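Local coordinates for aminofutalosine deaminase (Helicobacter pylori, PDB 7LKK), which hydrolytically deaminates aminofutalosine in the menaquinone pathway, and is held here with an iron ion and the inhibitor methylthio-coformycin in its active site, at residues F156-L160 / F172-F176; A190-H194 / V207-A211; L126-G131 / E411-L417. All coordinates share one frame; numbering follows the deposited sequence.

Interaction 1 (F156-L160 / F172-F176); sequences FLEFL and FEAKF. With MCF ((8R)-3-(5-S-methyl-5-thio-beta-D-ribofuranosyl)-3,6,7,8-tetrahydroimidazo[4,5-d][1,3]diazepin-8-ol), chain J.
Leu157 and Phe159 reach from a barrel strand onto the ring of Phe172 in the helix that follows it, the strand-to-helix half of a beta-alpha-beta unit in this TIM-barrel amidohydrolase. The short segments run almost antiparallel, at 171°, with their axes 9.8 Å apart.

The tight part is centred on the Phe172 ring, which is clamped from both faces. On one face Phe159 forms a T-shaped pair with it: the Phe159 edge comes down on the ring with centroids 4.9 Å apart and planes at 82°. The CB of Phe159 adds a CH-pi contact over the same ring, 3.9 Å from its centroid. From the other face comes CD2 of Leu157, an off-centre CH-pi contact at 4.2 Å from the centroid, while the Leu157 O lies at the ring edge, near its plane. The same CD2 packs 3.8 Å from CB of Phe176, so the methyl lies between the Phe172 ring and the start of Phe176, 3.5 Å from the Phe176 N.

Toward the partly exposed Lys175 the fit slackens. Of its side chain, Lys175 CB comes to 4.0 Å from Leu157 CD2; the chain then bends at chi2 and chi4 and leaves the strand, carrying NZ to the carbonyl of His139.

Glu158, between Leu157 and Phe159, points away from the helix into the inhibitor pocket. It is stretched out, with CG opposite the backbone N (chi1 174°), which carries its carboxylate to the inhibitor ribose. There Glu158 OE1, also bonded by Asn138 ND2, accepts a short 2.5 Å hydrogen bond from O2S of the inhibitor.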
loop_
_atom_site.group_PDB
_atom_site.type_symbol
_atom_site.label_atom_id
_atom_site.label_comp_id
_atom_site.label_asym_id
_atom_site.label_seq_id
_atom_site.Cartn_x
_atom_site.Cartn_y
_atom_site.Cartn_z
ATOM N N PHE A 156 -9.368 4.170 -25.619
ATOM C CA PHE A 156 -9.365 5.616 -25.821
ATOM C C PHE A 156 -8.122 5.970 -26.627
ATOM O O PHE A 156 -7.009 5.983 -26.094
ATOM C CB PHE A 156 -9.367 6.356 -24.486
ATOM C CG PHE A 156 -10.606 6.145 -23.658
ATOM C CD1 PHE A 156 -10.732 5.026 -22.848
ATOM C CD2 PHE A 156 -11.625 7.082 -23.661
ATOM C CE1 PHE A 156 -11.865 4.836 -22.076
ATOM C CE2 PHE A 156 -12.762 6.896 -22.892
ATOM C CZ PHE A 156 -12.880 5.772 -22.097
ATOM N N LEU A 157 -8.300 6.250 -27.915
ATOM C CA LEU A 157 -7.202 6.770 -28.723
ATOM C C LEU A 157 -6.906 8.194 -28.274
ATOM O O LEU A 157 -7.735 9.092 -28.453
ATOM C CB LEU A 157 -7.548 6.726 -30.208
ATOM C CG LEU A 157 -6.428 7.213 -31.133
ATOM C CD1 LEU A 157 -5.179 6.359 -30.969
ATOM C CD2 LEU A 157 -6.879 7.237 -32.583
ATOM N N GLU A 158 -5.728 8.403 -27.696
ATOM C CA GLU A 158 -5.395 9.644 -27.013
ATOM C C GLU A 158 -4.594 10.555 -27.931
ATOM O O GLU A 158 -3.576 10.140 -28.496
ATOM C CB GLU A 158 -4.602 9.359 -25.738
ATOM C CG GLU A 158 -4.089 10.597 -25.040
ATOM C CD GLU A 158 -3.281 10.261 -23.805
ATOM O OE1 GLU A 158 -2.157 9.741 -23.956
ATOM O OE2 GLU A 158 -3.776 10.509 -22.685
ATOM N N PHE A 159 -5.044 11.799 -28.058
ATOM C CA PHE A 159 -4.400 12.766 -28.933
ATOM C C PHE A 159 -3.379 13.588 -28.157
ATOM O O PHE A 159 -3.656 14.054 -27.047
ATOM C CB PHE A 159 -5.437 13.684 -29.579
ATOM C CG PHE A 159 -4.842 14.703 -30.500
ATOM C CD1 PHE A 159 -4.524 14.368 -31.803
ATOM C CD2 PHE A 159 -4.584 15.990 -30.059
ATOM C CE1 PHE A 159 -3.966 15.298 -32.654
ATOM C CE2 PHE A 159 -4.024 16.924 -30.904
ATOM C CZ PHE A 159 -3.716 16.577 -32.203
ATOM N N LEU A 160 -2.201 13.763 -28.751
ATOM C CA LEU A 160 -1.149 14.627 -28.234
ATOM C C LEU A 160 -0.788 15.653 -29.300
ATOM O O LEU A 160 -0.666 15.309 -30.478
ATOM C CB LEU A 160 0.107 13.823 -27.853
ATOM C CG LEU A 160 0.204 13.063 -26.526
ATOM C CD1 LEU A 160 0.381 14.039 -25.375
ATOM C CD2 LEU A 160 -0.980 12.143 -26.284
ATOM N N PHE A 172 -4.553 11.653 -37.332
ATOM C CA PHE A 172 -5.240 11.184 -36.134
ATOM C C PHE A 172 -6.653 10.710 -36.472
ATOM O O PHE A 172 -7.093 9.670 -35.972
ATOM C CB PHE A 172 -5.247 12.272 -35.049
ATOM C CG PHE A 172 -5.879 11.826 -33.748
ATOM C CD1 PHE A 172 -5.156 11.102 -32.806
ATOM C CD2 PHE A 172 -7.210 12.100 -33.490
ATOM C CE1 PHE A 172 -5.759 10.676 -31.626
ATOM C CE2 PHE A 172 -7.812 11.680 -32.322
ATOM C CZ PHE A 172 -7.091 10.966 -31.391
ATOM N N GLU A 173 -7.384 11.452 -37.322
ATOM C CA GLU A 173 -8.682 10.948 -37.769
ATOM C C GLU A 173 -8.557 9.594 -38.441
ATOM O O GLU A 173 -9.452 8.738 -38.344
ATOM C CB GLU A 173 -9.284 11.843 -38.860
ATOM C CG GLU A 173 -10.395 12.989 -38.689
ATOM C CD GLU A 173 -10.098 14.129 -39.693
ATOM O OE1 GLU A 173 -10.940 15.046 -39.880
ATOM O OE2 GLU A 173 -8.980 14.206 -40.154
ATOM N N ALA A 174 -7.457 9.399 -39.148
ATOM C CA ALA A 174 -7.277 8.151 -39.871
ATOM C C ALA A 174 -6.925 7.015 -38.928
ATOM O O ALA A 174 -7.349 5.870 -39.135
ATOM C CB ALA A 174 -6.211 8.311 -40.958
ATOM N N LYS A 175 -6.157 7.309 -37.882
ATOM C CA LYS A 175 -5.856 6.277 -36.895
ATOM C C LYS A 175 -7.115 5.845 -36.147
ATOM O O LYS A 175 -7.286 4.660 -35.834
ATOM C CB LYS A 175 -4.786 6.774 -35.919
ATOM C CG LYS A 175 -3.986 5.667 -35.261
ATOM C CD LYS A 175 -3.035 5.014 -36.251
ATOM C CE LYS A 175 -2.299 3.837 -35.625
ATOM N NZ LYS A 175 -1.065 4.256 -34.903
ATOM N N PHE A 176 -8.013 6.792 -35.865
ATOM C CA PHE A 176 -9.253 6.450 -35.176
ATOM C C PHE A 176 -10.161 5.601 -36.054
ATOM O O PHE A 176 -10.821 4.681 -35.560
ATOM C CB PHE A 176 -9.973 7.721 -34.731
ATOM C CG PHE A 176 -11.238 7.462 -33.963
ATOM C CD1 PHE A 176 -11.207 6.777 -32.757
ATOM C CD2 PHE A 176 -12.461 7.898 -34.448
ATOM C CE1 PHE A 176 -12.373 6.537 -32.048
ATOM C CE2 PHE A 176 -13.628 7.660 -33.746
ATOM C CZ PHE A 176 -13.584 6.978 -32.544
HETATM O O8 MCF J . -1.912 9.431 -16.616
HETATM C C8 MCF J . -0.580 9.096 -16.326
HETATM C C7 MCF J . 0.206 10.263 -15.738
HETATM N N6 MCF J . -0.266 11.518 -16.267
HETATM C C5 MCF J . -0.411 11.678 -17.697
HETATM N N4 MCF J . -0.136 10.661 -18.705
HETATM C C10 MCF J . 0.369 9.266 -18.656
HETATM C C9 MCF J . 0.157 8.485 -17.537
HETATM N N1 MCF J . 0.700 7.298 -17.768
HETATM C C2 MCF J . 1.232 7.285 -18.989
HETATM N N3 MCF J . 1.016 8.487 -19.531
HETATM C C1S MCF J . 1.487 8.856 -20.902
HETATM C C2S MCF J . 0.448 9.648 -21.729
HETATM O O2S MCF J . -0.427 8.800 -22.343
HETATM O O4S MCF J . 2.488 9.648 -20.821
HETATM C C4S MCF J . 2.484 10.516 -22.190
HETATM C C3S MCF J . 1.325 10.348 -22.760
HETATM O O3S MCF J . 1.488 9.467 -23.972
HETATM C C5S MCF J . 2.706 11.981 -21.857
HETATM S S5S MCF J . 3.561 12.795 -23.236
HETATM C C6S MCF J . 3.320 14.591 -23.111
#

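Interaction 2 (A190-H194 / V207-A211); sequences ALAVH and VIQLA. With MCF ((8R)-3-(5-S-methyl-5-thio-beta-D-ribofuranosyl)-3,6,7,8-tetrahydroimidazo[4,5-d][1,3]diazepin-8-ol), chain J.
The CD1 methyl of Leu191 presses against one turn of the helix that packs on its strand. It lies 3.7 Å from CD2 of Leu210, whose side chain crosses that of Leu191 at about a right angle, and 3.8 Å from the Ala211 CB. The small alanine lets the methyl come down as far as the backbone, 3.6 Å from the Ala211 N, an N-H already used in the helical bond to Val207 O. Leu191 gets there with CG opposite its own carbonyl carbon (chi1 -71°). Further along the strand the packing is looser: Val207 CG1 lies 4.1 Å from Leu191 CB and 4.2 Å from Val193 CG2. No hydrogen bond crosses, so the grip is entirely apolar.

One shell out, Phe172 and Phe176 of helix 166-180 close over Leu191, Val207 and Leu210, and Leu218 of the next strand backs Leu191, Ile208 and Ala211. The helix therefore packs on helix 166-180 and strand 218-222 as well as on its own strand.

Just past the C-terminal end of strand 187-193, His194 turns to the inhibitor. Its NE2 gives a weak hydrogen bond to the inhibitor N4, 3.4 Å long and bent to 145°, and lies 3.3 Å from the inhibitor C5S. Two bonds fix the histidine: Ser198 OG holds ND1, and the His194 O is hydrogen-bonded to ND1 of the iron ligand His221, which probably helps to orient that ligand. A hydrophobic strand-helix seam beneath, with binding residues at the C-terminal strand end, is the classic plan of the TIM barrel in metallo-dependent hydrolases.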
loop_
_atom_site.group_PDB
_atom_site.type_symbol
_atom_site.label_atom_id
_atom_site.label_comp_id
_atom_site.label_asym_id
_atom_site.label_seq_id
_atom_site.Cartn_x
_atom_site.Cartn_y
_atom_site.Cartn_z
ATOM N N ALA A 190 -13.016 4.734 -28.477
ATOM C CA ALA A 190 -13.228 5.999 -27.791
ATOM C C ALA A 190 -12.036 6.905 -28.071
ATOM O O ALA A 190 -11.072 6.509 -28.732
ATOM C CB ALA A 190 -13.438 5.788 -26.288
ATOM N N LEU A 191 -12.106 8.133 -27.562
ATOM C CA LEU A 191 -11.115 9.157 -27.848
ATOM C C LEU A 191 -10.692 9.842 -26.558
ATOM O O LEU A 191 -11.426 9.859 -25.568
ATOM C CB LEU A 191 -11.656 10.195 -28.841
ATOM C CG LEU A 191 -11.822 9.694 -30.276
ATOM C CD1 LEU A 191 -12.883 10.493 -31.012
ATOM C CD2 LEU A 191 -10.492 9.755 -31.009
ATOM N N ALA A 192 -9.491 10.413 -26.577
ATOM C CA ALA A 192 -8.962 11.083 -25.399
ATOM C C ALA A 192 -8.176 12.321 -25.797
ATOM O O ALA A 192 -7.451 12.319 -26.796
ATOM C CB ALA A 192 -8.068 10.144 -24.577
ATOM N N VAL A 193 -8.341 13.378 -25.007
ATOM C CA VAL A 193 -7.480 14.552 -25.043
ATOM C C VAL A 193 -6.503 14.418 -23.888
ATOM O O VAL A 193 -6.921 14.224 -22.741
ATOM C CB VAL A 193 -8.301 15.848 -24.922
ATOM C CG1 VAL A 193 -7.384 17.063 -24.929
ATOM C CG2 VAL A 193 -9.341 15.933 -26.037
ATOM N N HIS A 194 -5.202 14.494 -24.179
ATOM C CA HIS A 194 -4.216 14.135 -23.163
ATOM C C HIS A 194 -4.336 15.021 -21.927
ATOM O O HIS A 194 -4.622 14.536 -20.828
ATOM C CB HIS A 194 -2.798 14.201 -23.720
ATOM C CG HIS A 194 -1.755 13.896 -22.691
ATOM N ND1 HIS A 194 -0.998 14.873 -22.084
ATOM C CD2 HIS A 194 -1.379 12.724 -22.127
ATOM C CE1 HIS A 194 -0.185 14.315 -21.205
ATOM N NE2 HIS A 194 -0.396 13.012 -21.212
ATOM N N VAL A 207 -10.971 16.948 -31.816
ATOM C CA VAL A 207 -11.124 15.605 -31.262
ATOM C C VAL A 207 -12.486 15.459 -30.597
ATOM O O VAL A 207 -13.172 14.444 -30.769
ATOM C CB VAL A 207 -9.979 15.293 -30.280
ATOM C CG1 VAL A 207 -10.189 13.930 -29.636
ATOM C CG2 VAL A 207 -8.630 15.348 -30.990
ATOM N N ILE A 208 -12.910 16.481 -29.850
ATOM C CA ILE A 208 -14.202 16.430 -29.168
ATOM C C ILE A 208 -15.334 16.349 -30.183
ATOM O O ILE A 208 -16.315 15.620 -29.988
ATOM C CB ILE A 208 -14.359 17.649 -28.239
ATOM C CG1 ILE A 208 -13.406 17.537 -27.048
ATOM C CG2 ILE A 208 -15.803 17.802 -27.779
ATOM C CD1 ILE A 208 -13.077 18.866 -26.401
ATOM N N GLN A 209 -15.214 17.092 -31.286
ATOM C CA GLN A 209 -16.225 17.022 -32.336
ATOM C C GLN A 209 -16.252 15.644 -32.982
ATOM O O GLN A 209 -17.330 15.109 -33.269
ATOM C CB GLN A 209 -15.970 18.103 -33.386
ATOM C CG GLN A 209 -17.111 18.268 -34.380
ATOM C CD GLN A 209 -18.399 18.705 -33.710
ATOM O OE1 GLN A 209 -18.471 19.785 -33.124
ATOM N NE2 GLN A 209 -19.422 17.864 -33.788
ATOM N N LEU A 210 -15.075 15.059 -33.228
ATOM C CA LEU A 210 -15.016 13.714 -33.791
ATOM C C LEU A 210 -15.685 12.699 -32.872
ATOM O O LEU A 210 -16.347 11.766 -33.341
ATOM C CB LEU A 210 -13.563 13.318 -34.053
ATOM C CG LEU A 210 -13.339 11.889 -34.551
ATOM C CD1 LEU A 210 -13.849 11.730 -35.977
ATOM C CD2 LEU A 210 -11.872 11.512 -34.459
ATOM N N ALA A 211 -15.524 12.870 -31.558
ATOM C CA ALA A 211 -16.191 11.984 -30.610
ATOM C C ALA A 211 -17.705 12.123 -30.694
ATOM O O ALA A 211 -18.431 11.124 -30.646
ATOM C CB ALA A 211 -15.698 12.271 -29.194
HETATM O O8 MCF J . -1.912 9.431 -16.616
HETATM C C8 MCF J . -0.580 9.096 -16.326
HETATM C C7 MCF J . 0.206 10.263 -15.738
HETATM N N6 MCF J . -0.266 11.518 -16.267
HETATM C C5 MCF J . -0.411 11.678 -17.697
HETATM N N4 MCF J . -0.136 10.661 -18.705
HETATM C C10 MCF J . 0.369 9.266 -18.656
HETATM C C9 MCF J . 0.157 8.485 -17.537
HETATM N N1 MCF J . 0.700 7.298 -17.768
HETATM C C2 MCF J . 1.232 7.285 -18.989
HETATM N N3 MCF J . 1.016 8.487 -19.531
HETATM C C1S MCF J . 1.487 8.856 -20.902
HETATM C C2S MCF J . 0.448 9.648 -21.729
HETATM O O2S MCF J . -0.427 8.800 -22.343
HETATM O O4S MCF J . 2.488 9.648 -20.821
HETATM C C4S MCF J . 2.484 10.516 -22.190
HETATM C C3S MCF J . 1.325 10.348 -22.760
HETATM O O3S MCF J . 1.488 9.467 -23.972
HETATM C C5S MCF J . 2.706 11.981 -21.857
HETATM S S5S MCF J . 3.561 12.795 -23.236
HETATM C C6S MCF J . 3.320 14.591 -23.111
#

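Interaction 3 (L126-G131 / E411-L417); sequences LKSGVG and EVERLFL
A Schellman motif ends helix 115-127 where Lys127 meets Glu411 and Val412. Gly129 supplies the positive phi, 90°, and its N bonds back to the Leu126 O at 3.0 Å; the chain then enters strand 130-137 of the barrel.

The turn leaves the Lys127 O pointing at the C-terminal segment, and Val412 N takes it up in the single hydrogen bond across the contact, 2.9 Å long with an N-H...O angle of 157°. The CA of Glu411 adds a CA-H...O contact to the same oxygen at 3.4 Å. One helix-end carbonyl is thus met by two successive residues.

Beside this polar point the side chains interlock. Leu415 CD2 rests 3.7 Å from Leu126 CD2, the two leucines crossing at about a right angle, and also packs 3.5 Å from the Leu126 O. On its way past, Leu126 CD2 reaches CD1 of Leu417 at 4.0 Å. Because Gly131 has no side chain, Leu417 CD2 can settle 3.7 Å from its CA. Val412 turns CG1 between its backbone N and carbonyl carbon (chi1 80°), close to the Leu126 and Lys127 O atoms.

Glu413 and Arg414 form a classic beta bulge opposite Val389, and backbone bonds to Val389 tie the segment to strand 387-391. At the outer edge the Lys127 and Glu411 side chains cross at a slant, NZ and OE1 5.0 Å apart: opposite charges near each other without a salt bridge. Any attraction there is probably modest, so the join rests mainly on one backbone bond and leucine packing, with the Val130 O left buried and without a partner.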
loop_
_atom_site.group_PDB
_atom_site.type_symbol
_atom_site.label_atom_id
_atom_site.label_comp_id
_atom_site.label_asym_id
_atom_site.label_seq_id
_atom_site.Cartn_x
_atom_site.Cartn_y
_atom_site.Cartn_z
ATOM N N LEU A 126 -6.832 -9.874 -15.360
ATOM C CA LEU A 126 -7.783 -10.975 -15.242
ATOM C C LEU A 126 -7.651 -11.691 -13.903
ATOM O O LEU A 126 -8.654 -11.981 -13.242
ATOM C CB LEU A 126 -7.587 -11.953 -16.399
ATOM C CG LEU A 126 -7.974 -11.434 -17.784
ATOM C CD1 LEU A 126 -7.302 -12.263 -18.866
ATOM C CD2 LEU A 126 -9.485 -11.444 -17.955
ATOM N N LYS A 127 -6.419 -11.984 -13.481
ATOM C CA LYS A 127 -6.239 -12.666 -12.204
ATOM C C LYS A 127 -6.602 -11.778 -11.023
ATOM O O LYS A 127 -6.907 -12.297 -9.944
ATOM C CB LYS A 127 -4.802 -13.160 -12.058
ATOM C CG LYS A 127 -4.501 -14.441 -12.824
ATOM C CD LYS A 127 -2.999 -14.711 -12.930
ATOM C CE LYS A 127 -2.186 -13.857 -11.964
ATOM N NZ LYS A 127 -1.653 -12.625 -12.612
ATOM N N SER A 128 -6.587 -10.460 -11.207
ATOM C CA SER A 128 -7.025 -9.522 -10.181
ATOM C C SER A 128 -8.538 -9.370 -10.122
ATOM O O SER A 128 -9.034 -8.599 -9.293
ATOM C CB SER A 128 -6.380 -8.151 -10.418
ATOM O OG SER A 128 -6.743 -7.228 -9.408
ATOM N N GLY A 129 -9.277 -10.069 -10.980
ATOM C CA GLY A 129 -10.719 -9.953 -11.034
ATOM C C GLY A 129 -11.245 -8.891 -11.973
ATOM O O GLY A 129 -12.454 -8.625 -11.963
ATOM N N VAL A 130 -10.385 -8.286 -12.787
ATOM C CA VAL A 130 -10.795 -7.223 -13.699
ATOM C C VAL A 130 -11.373 -7.843 -14.962
ATOM O O VAL A 130 -10.731 -8.684 -15.604
ATOM C CB VAL A 130 -9.611 -6.298 -14.029
ATOM C CG1 VAL A 130 -10.024 -5.242 -15.044
ATOM C CG2 VAL A 130 -9.072 -5.649 -12.765
ATOM N N GLY A 131 -12.591 -7.436 -15.317
ATOM C CA GLY A 131 -13.241 -7.930 -16.516
ATOM C C GLY A 131 -13.311 -6.911 -17.637
ATOM O O GLY A 131 -13.476 -7.275 -18.806
ATOM N N GLU A 411 -5.892 -13.157 -5.671
ATOM C CA GLU A 411 -6.122 -13.772 -6.970
ATOM C C GLU A 411 -7.525 -14.356 -7.015
ATOM O O GLU A 411 -7.998 -14.935 -6.033
ATOM C CB GLU A 411 -5.091 -14.871 -7.262
ATOM C CG GLU A 411 -5.278 -15.550 -8.614
ATOM C CD GLU A 411 -4.010 -16.215 -9.117
ATOM O OE1 GLU A 411 -2.913 -15.667 -8.875
ATOM O OE2 GLU A 411 -4.111 -17.285 -9.756
ATOM N N VAL A 412 -8.186 -14.205 -8.163
ATOM C CA VAL A 412 -9.553 -14.685 -8.302
ATOM C C VAL A 412 -9.559 -16.206 -8.426
ATOM O O VAL A 412 -8.635 -16.818 -8.981
ATOM C CB VAL A 412 -10.241 -14.008 -9.503
ATOM C CG1 VAL A 412 -9.835 -14.665 -10.819
ATOM C CG2 VAL A 412 -11.749 -14.014 -9.329
ATOM N N GLU A 413 -10.602 -16.827 -7.876
ATOM C CA GLU A 413 -10.774 -18.272 -7.951
ATOM C C GLU A 413 -11.616 -18.680 -9.151
ATOM O O GLU A 413 -11.339 -19.703 -9.787
ATOM C CB GLU A 413 -11.415 -18.791 -6.662
ATOM C CG GLU A 413 -11.283 -20.288 -6.459
ATOM C CD GLU A 413 -12.111 -20.790 -5.292
ATOM O OE1 GLU A 413 -12.663 -19.950 -4.550
ATOM O OE2 GLU A 413 -12.212 -22.023 -5.118
ATOM N N ARG A 414 -12.644 -17.898 -9.467
ATOM C CA ARG A 414 -13.428 -18.080 -10.678
ATOM C C ARG A 414 -13.677 -16.719 -11.305
ATOM O O ARG A 414 -14.020 -15.759 -10.610
ATOM C CB ARG A 414 -14.769 -18.772 -10.398
ATOM C CG ARG A 414 -14.645 -20.206 -9.930
ATOM C CD ARG A 414 -14.148 -21.108 -11.046
ATOM N NE ARG A 414 -14.272 -22.522 -10.700
ATOM C CZ ARG A 414 -13.472 -23.162 -9.853
ATOM N NH1 ARG A 414 -12.477 -22.520 -9.256
ATOM N NH2 ARG A 414 -13.665 -24.449 -9.603
ATOM N N LEU A 415 -13.494 -16.641 -12.619
ATOM C CA LEU A 415 -13.825 -15.446 -13.380
ATOM C C LEU A 415 -14.722 -15.857 -14.534
ATOM O O LEU A 415 -14.333 -16.691 -15.358
ATOM C CB LEU A 415 -12.565 -14.739 -13.893
ATOM C CG LEU A 415 -12.800 -13.440 -14.667
ATOM C CD1 LEU A 415 -13.554 -12.430 -13.814
ATOM C CD2 LEU A 415 -11.484 -12.855 -15.158
ATOM N N PHE A 416 -15.921 -15.287 -14.580
ATOM C CA PHE A 416 -16.852 -15.474 -15.684
ATOM C C PHE A 416 -17.027 -14.141 -16.395
ATOM O O PHE A 416 -17.286 -13.122 -15.747
ATOM C CB PHE A 416 -18.209 -15.988 -15.196
ATOM C CG PHE A 416 -18.148 -17.328 -14.517
ATOM C CD1 PHE A 416 -17.900 -17.419 -13.158
ATOM C CD2 PHE A 416 -18.354 -18.494 -15.236
ATOM C CE1 PHE A 416 -17.849 -18.649 -12.529
ATOM C CE2 PHE A 416 -18.304 -19.727 -14.614
ATOM C CZ PHE A 416 -18.050 -19.804 -13.258
ATOM N N LEU A 417 -16.876 -14.149 -17.717
ATOM C CA LEU A 417 -17.048 -12.955 -18.535
ATOM C C LEU A 417 -18.051 -13.272 -19.631
ATOM O O LEU A 417 -17.830 -14.186 -20.432
ATOM C CB LEU A 417 -15.716 -12.492 -19.130
ATOM C CG LEU A 417 -14.700 -11.973 -18.110
ATOM C CD1 LEU A 417 -13.437 -11.471 -18.796
ATOM C CD2 LEU A 417 -15.315 -10.886 -17.241
#

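How the interactions relate
Interactions 1 and 2 are consecutive strand-helix units of one barrel, their centres about 8 Å apart. Strands 152-159 and 187-193 lie side by side, with probable hydrogen bonds from Phe159 N to Ala192 O (2.8 Å) and from Ala192 N to Leu157 O (2.9 Å). Both reach the inhibitor, interaction 1 through Glu158 and Leu160 and interaction 2 through His194; Glu158 OE2 is 3.3 Å from His194 CD2. Interaction 3 stands apart, its centre about 30 Å from that of interaction 1 and 31 Å from that of interaction 2. It closes a long loop of chain within which both others are nested, and strand 130-137 connects it to strand 152-159.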